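Side-chain contacts in putative antitoxin VapB45 (Mycobacterium tuberculosis, PDB 5AF3), which is possibly the antitoxin of a type II toxin-antitoxin system whose cognate toxin is VapC45, and probably binds DNA: residues Pro71-Ala76 with Ala109-Asp114; Glu77-Asn82 with Gln162-Ala167. All coordinates share one frame; numbering follows the deposited sequence.

Contact 1. Residues Pro71-Ala76 with Ala109-Asp114; sequences PFVGIA and ALASQD
With chi1 at 69°, V73 turns its CG2 methyl anti to the backbone N and beside its own carbonyl carbon, and this branch, not CG1, meets A111. The CB of A111 lies 4.0 Å from V73 CG2 and 3.9 Å from A76 CB, so one methyl touches two residues on neighbouring turns of the helix. A76 needs no torsion for this: its CB is directed toward the other segment, and the A76 and A111 methyls meet at a slant rather than end on, with the CA atoms of A76 and A111 only 5.7 Å apart. Such small side chains allow the backbones to come close through methyl groups alone. The helix is 72-86, within the putative DNA-binding helix-turn-helix family region; P71 stands at its N-cap position, and its opening turn packs here on the loop between helices 95-105 and 115-130. That loop contains a 3-10 segment at A109-L110, where S112 N bonds to A109 O at 3.0 Å. Further on, S112 caps the turn that leads into the next helix, its OG accepting from D114 N at 3.0 Å and 162°. Strand 172-176 closes one flank: A172 touches A76 and F72 and shares a backbone hydrogen bond with A111.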
loop_
_atom_site.group_PDB
_atom_site.type_symbol
_atom_site.label_atom_id
_atom_site.label_comp_id
_atom_site.label_asym_id
_atom_site.label_seq_id
_atom_site.Cartn_x
_atom_site.Cartn_y
_atom_site.Cartn_z
ATOM N N PRO A 71 -5.811 -17.966 13.512
ATOM C CA PRO A 71 -4.542 -18.695 13.636
ATOM C C PRO A 71 -3.791 -18.518 12.304
ATOM O O PRO A 71 -4.381 -17.973 11.326
ATOM C CB PRO A 71 -4.991 -20.143 13.904
ATOM C CG PRO A 71 -6.363 -20.254 13.232
ATOM C CD PRO A 71 -6.983 -18.850 13.317
ATOM N N PHE A 72 -2.535 -18.941 12.230
ATOM C CA PHE A 72 -1.749 -18.708 11.027
ATOM C C PHE A 72 -2.354 -19.331 9.754
ATOM O O PHE A 72 -2.336 -18.718 8.659
ATOM C CB PHE A 72 -0.284 -19.153 11.166
ATOM C CG PHE A 72 0.536 -18.796 9.989
ATOM C CD1 PHE A 72 1.035 -17.491 9.840
ATOM C CD2 PHE A 72 0.747 -19.715 8.965
ATOM C CE1 PHE A 72 1.781 -17.170 8.697
ATOM C CE2 PHE A 72 1.487 -19.388 7.830
ATOM C CZ PHE A 72 2.005 -18.107 7.701
ATOM N N VAL A 73 -2.864 -20.554 9.884
ATOM C CA VAL A 73 -3.555 -21.177 8.738
ATOM C C VAL A 73 -4.716 -20.295 8.221
ATOM O O VAL A 73 -4.946 -20.249 6.976
ATOM C CB VAL A 73 -4.037 -22.650 9.030
ATOM C CG1 VAL A 73 -5.158 -22.661 10.024
ATOM C CG2 VAL A 73 -4.410 -23.372 7.699
ATOM N N GLY A 74 -5.445 -19.643 9.132
ATOM C CA GLY A 74 -6.555 -18.748 8.783
ATOM C C GLY A 74 -6.109 -17.493 8.024
ATOM O O GLY A 74 -6.796 -17.020 7.100
ATOM N N ILE A 75 -4.997 -16.885 8.437
ATOM C CA ILE A 75 -4.498 -15.737 7.668
ATOM C C ILE A 75 -4.007 -16.163 6.271
ATOM O O ILE A 75 -4.105 -15.396 5.296
ATOM C CB ILE A 75 -3.440 -14.863 8.428
ATOM C CG1 ILE A 75 -3.572 -13.406 7.931
ATOM C CG2 ILE A 75 -2.027 -15.376 8.232
ATOM C CD1 ILE A 75 -2.730 -12.415 8.714
ATOM N N ALA A 76 -3.524 -17.403 6.164
ATOM C CA ALA A 76 -3.018 -17.933 4.898
ATOM C C ALA A 76 -4.231 -18.125 3.972
ATOM O O ALA A 76 -4.184 -17.741 2.798
ATOM C CB ALA A 76 -2.287 -19.305 5.144
ATOM N N ALA A 109 -7.279 -26.639 2.134
ATOM C CA ALA A 109 -6.721 -26.665 0.793
ATOM C C ALA A 109 -6.190 -25.296 0.290
ATOM O O ALA A 109 -5.245 -25.257 -0.492
ATOM C CB ALA A 109 -7.792 -27.190 -0.209
ATOM N N LEU A 110 -6.855 -24.204 0.687
ATOM C CA LEU A 110 -6.383 -22.861 0.273
ATOM C C LEU A 110 -4.950 -22.594 0.711
ATOM O O LEU A 110 -4.209 -21.868 0.029
ATOM C CB LEU A 110 -7.291 -21.758 0.798
ATOM C CG LEU A 110 -8.718 -21.745 0.231
ATOM C CD1 LEU A 110 -9.505 -20.636 0.837
ATOM C CD2 LEU A 110 -8.620 -21.512 -1.272
ATOM N N ALA A 111 -4.566 -23.214 1.831
ATOM C CA ALA A 111 -3.202 -23.069 2.396
ATOM C C ALA A 111 -2.264 -24.234 2.017
ATOM O O ALA A 111 -1.156 -24.368 2.539
ATOM C CB ALA A 111 -3.288 -22.890 3.909
ATOM N N SER A 112 -2.695 -25.039 1.059
ATOM C CA SER A 112 -1.948 -26.226 0.661
ATOM C C SER A 112 -0.896 -25.991 -0.406
ATOM O O SER A 112 -1.090 -25.223 -1.333
ATOM C CB SER A 112 -2.934 -27.305 0.175
ATOM O OG SER A 112 -2.230 -28.381 -0.398
ATOM N N GLN A 113 0.193 -26.749 -0.316
ATOM C CA GLN A 113 1.255 -26.732 -1.289
ATOM C C GLN A 113 0.740 -27.199 -2.649
ATOM O O GLN A 113 1.291 -26.842 -3.670
ATOM C CB GLN A 113 2.404 -27.626 -0.832
ATOM C CG GLN A 113 3.583 -27.633 -1.790
ATOM C CD GLN A 113 4.836 -28.173 -1.145
ATOM O OE1 GLN A 113 4.817 -28.627 0.005
ATOM N NE2 GLN A 113 5.935 -28.126 -1.879
ATOM N N ASP A 114 -0.345 -27.976 -2.639
ATOM C CA ASP A 114 -0.868 -28.571 -3.879
ATOM C C ASP A 114 -1.846 -27.646 -4.600
ATOM O O ASP A 114 -2.251 -27.912 -5.738
ATOM C CB ASP A 114 -1.576 -29.900 -3.568
ATOM C CG ASP A 114 -0.599 -31.013 -3.190
ATOM O OD1 ASP A 114 0.590 -30.909 -3.557
ATOM O OD2 ASP A 114 -1.048 -31.981 -2.526
#

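Contact 2. Residues Glu77-Asn82 with Gln162-Ala167; sequences EAYVLN and QQISFA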
loop_
_atom_site.group_PDB
_atom_site.type_symbol
_atom_site.label_atom_id
_atom_site.label_comp_id
_atom_site.label_asym_id
_atom_site.label_seq_id
_atom_site.Cartn_x
_atom_site.Cartn_y
_atom_site.Cartn_z
ATOM N N GLU A 77 -5.310 -18.693 4.517
ATOM C CA GLU A 77 -6.577 -18.855 3.770
ATOM C C GLU A 77 -7.135 -17.465 3.357
ATOM O O GLU A 77 -7.544 -17.250 2.210
ATOM C CB GLU A 77 -7.572 -19.630 4.637
ATOM C CG GLU A 77 -7.086 -21.088 4.873
ATOM C CD GLU A 77 -7.880 -21.846 5.919
ATOM O OE1 GLU A 77 -8.457 -21.193 6.821
ATOM O OE2 GLU A 77 -7.934 -23.112 5.785
ATOM N N ALA A 78 -7.102 -16.509 4.276
ATOM C CA ALA A 78 -7.548 -15.127 3.971
ATOM C C ALA A 78 -6.682 -14.489 2.878
ATOM O O ALA A 78 -7.193 -13.778 2.008
ATOM C CB ALA A 78 -7.575 -14.248 5.247
ATOM N N TYR A 79 -5.380 -14.753 2.919
ATOM C CA TYR A 79 -4.448 -14.236 1.951
ATOM C C TYR A 79 -4.795 -14.751 0.549
ATOM O O TYR A 79 -4.869 -13.963 -0.415
ATOM C CB TYR A 79 -3.013 -14.590 2.314
ATOM C CG TYR A 79 -2.012 -14.289 1.225
ATOM C CD1 TYR A 79 -1.497 -12.995 1.044
ATOM C CD2 TYR A 79 -1.550 -15.309 0.395
ATOM C CE1 TYR A 79 -0.567 -12.745 0.057
ATOM C CE2 TYR A 79 -0.626 -15.071 -0.564
ATOM C CZ TYR A 79 -0.155 -13.791 -0.758
ATOM O OH TYR A 79 0.778 -13.603 -1.750
ATOM N N VAL A 80 -5.060 -16.050 0.453
ATOM C CA VAL A 80 -5.397 -16.664 -0.844
ATOM C C VAL A 80 -6.745 -16.163 -1.373
ATOM O O VAL A 80 -6.835 -15.784 -2.530
ATOM C CB VAL A 80 -5.351 -18.176 -0.765
ATOM C CG1 VAL A 80 -5.906 -18.830 -2.063
ATOM C CG2 VAL A 80 -3.857 -18.636 -0.557
ATOM N N LEU A 81 -7.760 -16.147 -0.528
ATOM C CA LEU A 81 -9.062 -15.584 -0.884
ATOM C C LEU A 81 -8.963 -14.119 -1.315
ATOM O O LEU A 81 -9.687 -13.679 -2.190
ATOM C CB LEU A 81 -10.015 -15.688 0.279
ATOM C CG LEU A 81 -10.533 -17.085 0.636
ATOM C CD1 LEU A 81 -11.420 -16.961 1.840
ATOM C CD2 LEU A 81 -11.308 -17.657 -0.601
ATOM N N ASN A 82 -8.076 -13.357 -0.689
ATOM C CA ASN A 82 -7.858 -11.980 -1.143
ATOM C C ASN A 82 -7.232 -11.892 -2.524
ATOM O O ASN A 82 -7.518 -10.940 -3.294
ATOM C CB ASN A 82 -7.036 -11.190 -0.132
ATOM C CG ASN A 82 -7.149 -9.677 -0.361
ATOM O OD1 ASN A 82 -8.211 -9.173 -0.742
ATOM N ND2 ASN A 82 -6.047 -8.964 -0.163
ATOM N N GLN A 162 2.459 -18.008 -5.269
ATOM C CA GLN A 162 3.917 -18.199 -5.290
ATOM C C GLN A 162 4.633 -17.628 -4.068
ATOM O O GLN A 162 5.793 -17.985 -3.807
ATOM C CB GLN A 162 4.511 -17.555 -6.560
ATOM C CG GLN A 162 4.384 -18.431 -7.785
ATOM C CD GLN A 162 4.551 -17.682 -9.118
ATOM O OE1 GLN A 162 4.650 -16.443 -9.170
ATOM N NE2 GLN A 162 4.593 -18.452 -10.209
ATOM N N GLN A 163 3.973 -16.739 -3.341
ATOM C CA GLN A 163 4.576 -16.092 -2.148
ATOM C C GLN A 163 4.572 -16.975 -0.890
ATOM O O GLN A 163 5.157 -16.603 0.133
ATOM C CB GLN A 163 3.880 -14.767 -1.814
ATOM C CG GLN A 163 3.766 -13.748 -2.982
ATOM C CD GLN A 163 5.089 -13.534 -3.660
ATOM O OE1 GLN A 163 6.111 -13.392 -3.000
ATOM N NE2 GLN A 163 5.088 -13.520 -4.978
ATOM N N ILE A 164 3.860 -18.107 -0.944
ATOM C CA ILE A 164 3.613 -18.903 0.236
ATOM C C ILE A 164 4.680 -19.987 0.320
ATOM O O ILE A 164 5.016 -20.597 -0.692
ATOM C CB ILE A 164 2.187 -19.542 0.198
ATOM C CG1 ILE A 164 1.117 -18.440 0.045
ATOM C CG2 ILE A 164 1.893 -20.337 1.492
ATOM C CD1 ILE A 164 -0.295 -18.972 -0.092
ATOM N N SER A 165 5.211 -20.206 1.528
ATOM C CA SER A 165 6.189 -21.282 1.780
ATOM C C SER A 165 5.490 -22.355 2.586
ATOM O O SER A 165 4.578 -22.051 3.345
ATOM C CB SER A 165 7.384 -20.724 2.589
ATOM O OG SER A 165 8.146 -19.875 1.768
ATOM N N PHE A 166 5.948 -23.613 2.470
ATOM C CA PHE A 166 5.208 -24.717 3.117
ATOM C C PHE A 166 6.018 -25.537 4.145
ATOM O O PHE A 166 7.215 -25.684 3.971
ATOM C CB PHE A 166 4.597 -25.612 2.035
ATOM C CG PHE A 166 3.697 -24.835 1.094
ATOM C CD1 PHE A 166 2.390 -24.540 1.470
ATOM C CD2 PHE A 166 4.204 -24.308 -0.088
ATOM C CE1 PHE A 166 1.570 -23.757 0.634
ATOM C CE2 PHE A 166 3.386 -23.541 -0.939
ATOM C CZ PHE A 166 2.074 -23.258 -0.549
ATOM N N ALA A 167 5.337 -26.023 5.187
ATOM C CA ALA A 167 5.948 -26.851 6.227
ATOM C C ALA A 167 5.959 -28.317 5.800
ATOM O O ALA A 167 5.638 -28.628 4.632
ATOM C CB ALA A 167 5.217 -26.670 7.566
#
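The backbones of helical E77-N82 and of Q162-A167, which carries the edge strand 164-166, stay well apart, the nearest CA atoms being those of V80 and I164 at 9.3 Å, and side chains fill the interval. I164 extends toward the helix, its CG1 anti to its carbonyl carbon (chi1 -57°) and the chain running straight on to CD1. The Y79 and I164 side chains run past each other in opposite directions, Y79 CE2 lying 3.8 Å from I164 CG1 in an oblique approach to the ring. V80 instead crosses I164 at about a right angle, and its CG2 meets I164 CD1 at 3.6 Å. At the far end of the ring, Y79 OH rests 3.2 Å from Q163 CG, alongside the aliphatic part of the glutamine. Q163 is bent at chi2 (-50°), which carries its amide away from the helix to H159 O and R176 NH1, while the Y79 hydroxyl bonds to Y160 O. Helix 72-86 is thereby packed against the four-stranded antiparallel sheet and tied by this hydrogen bond to the end of helix 155-161. Across the two segments the attraction is apolar; the outside partners of the tyrosine hydroxyl and glutamine amide probably help to hold the Y79 ring and Q163 chain in place.

Both contacts draw on helix 72-86, contact 1 on its first turn and contact 2 on the residues that follow directly, and their centres are about 6 Å apart. They also touch each other: L110 O of contact 1 lies 3.3 Å from V80 CG2 of contact 2, and the ring of F166 brings CE1 within 3.4 Å of A111 O. The loop 109-114 is thus packed against both the helix and strand 164-166. I175 of strand 172-176 touches A76 in one contact and Y79 in the other, tying both to the same sheet. Along the chain the segments alternate, and in space the two contacts lie side by side in one buried region; the other chain of the assembly touches none of the four segments.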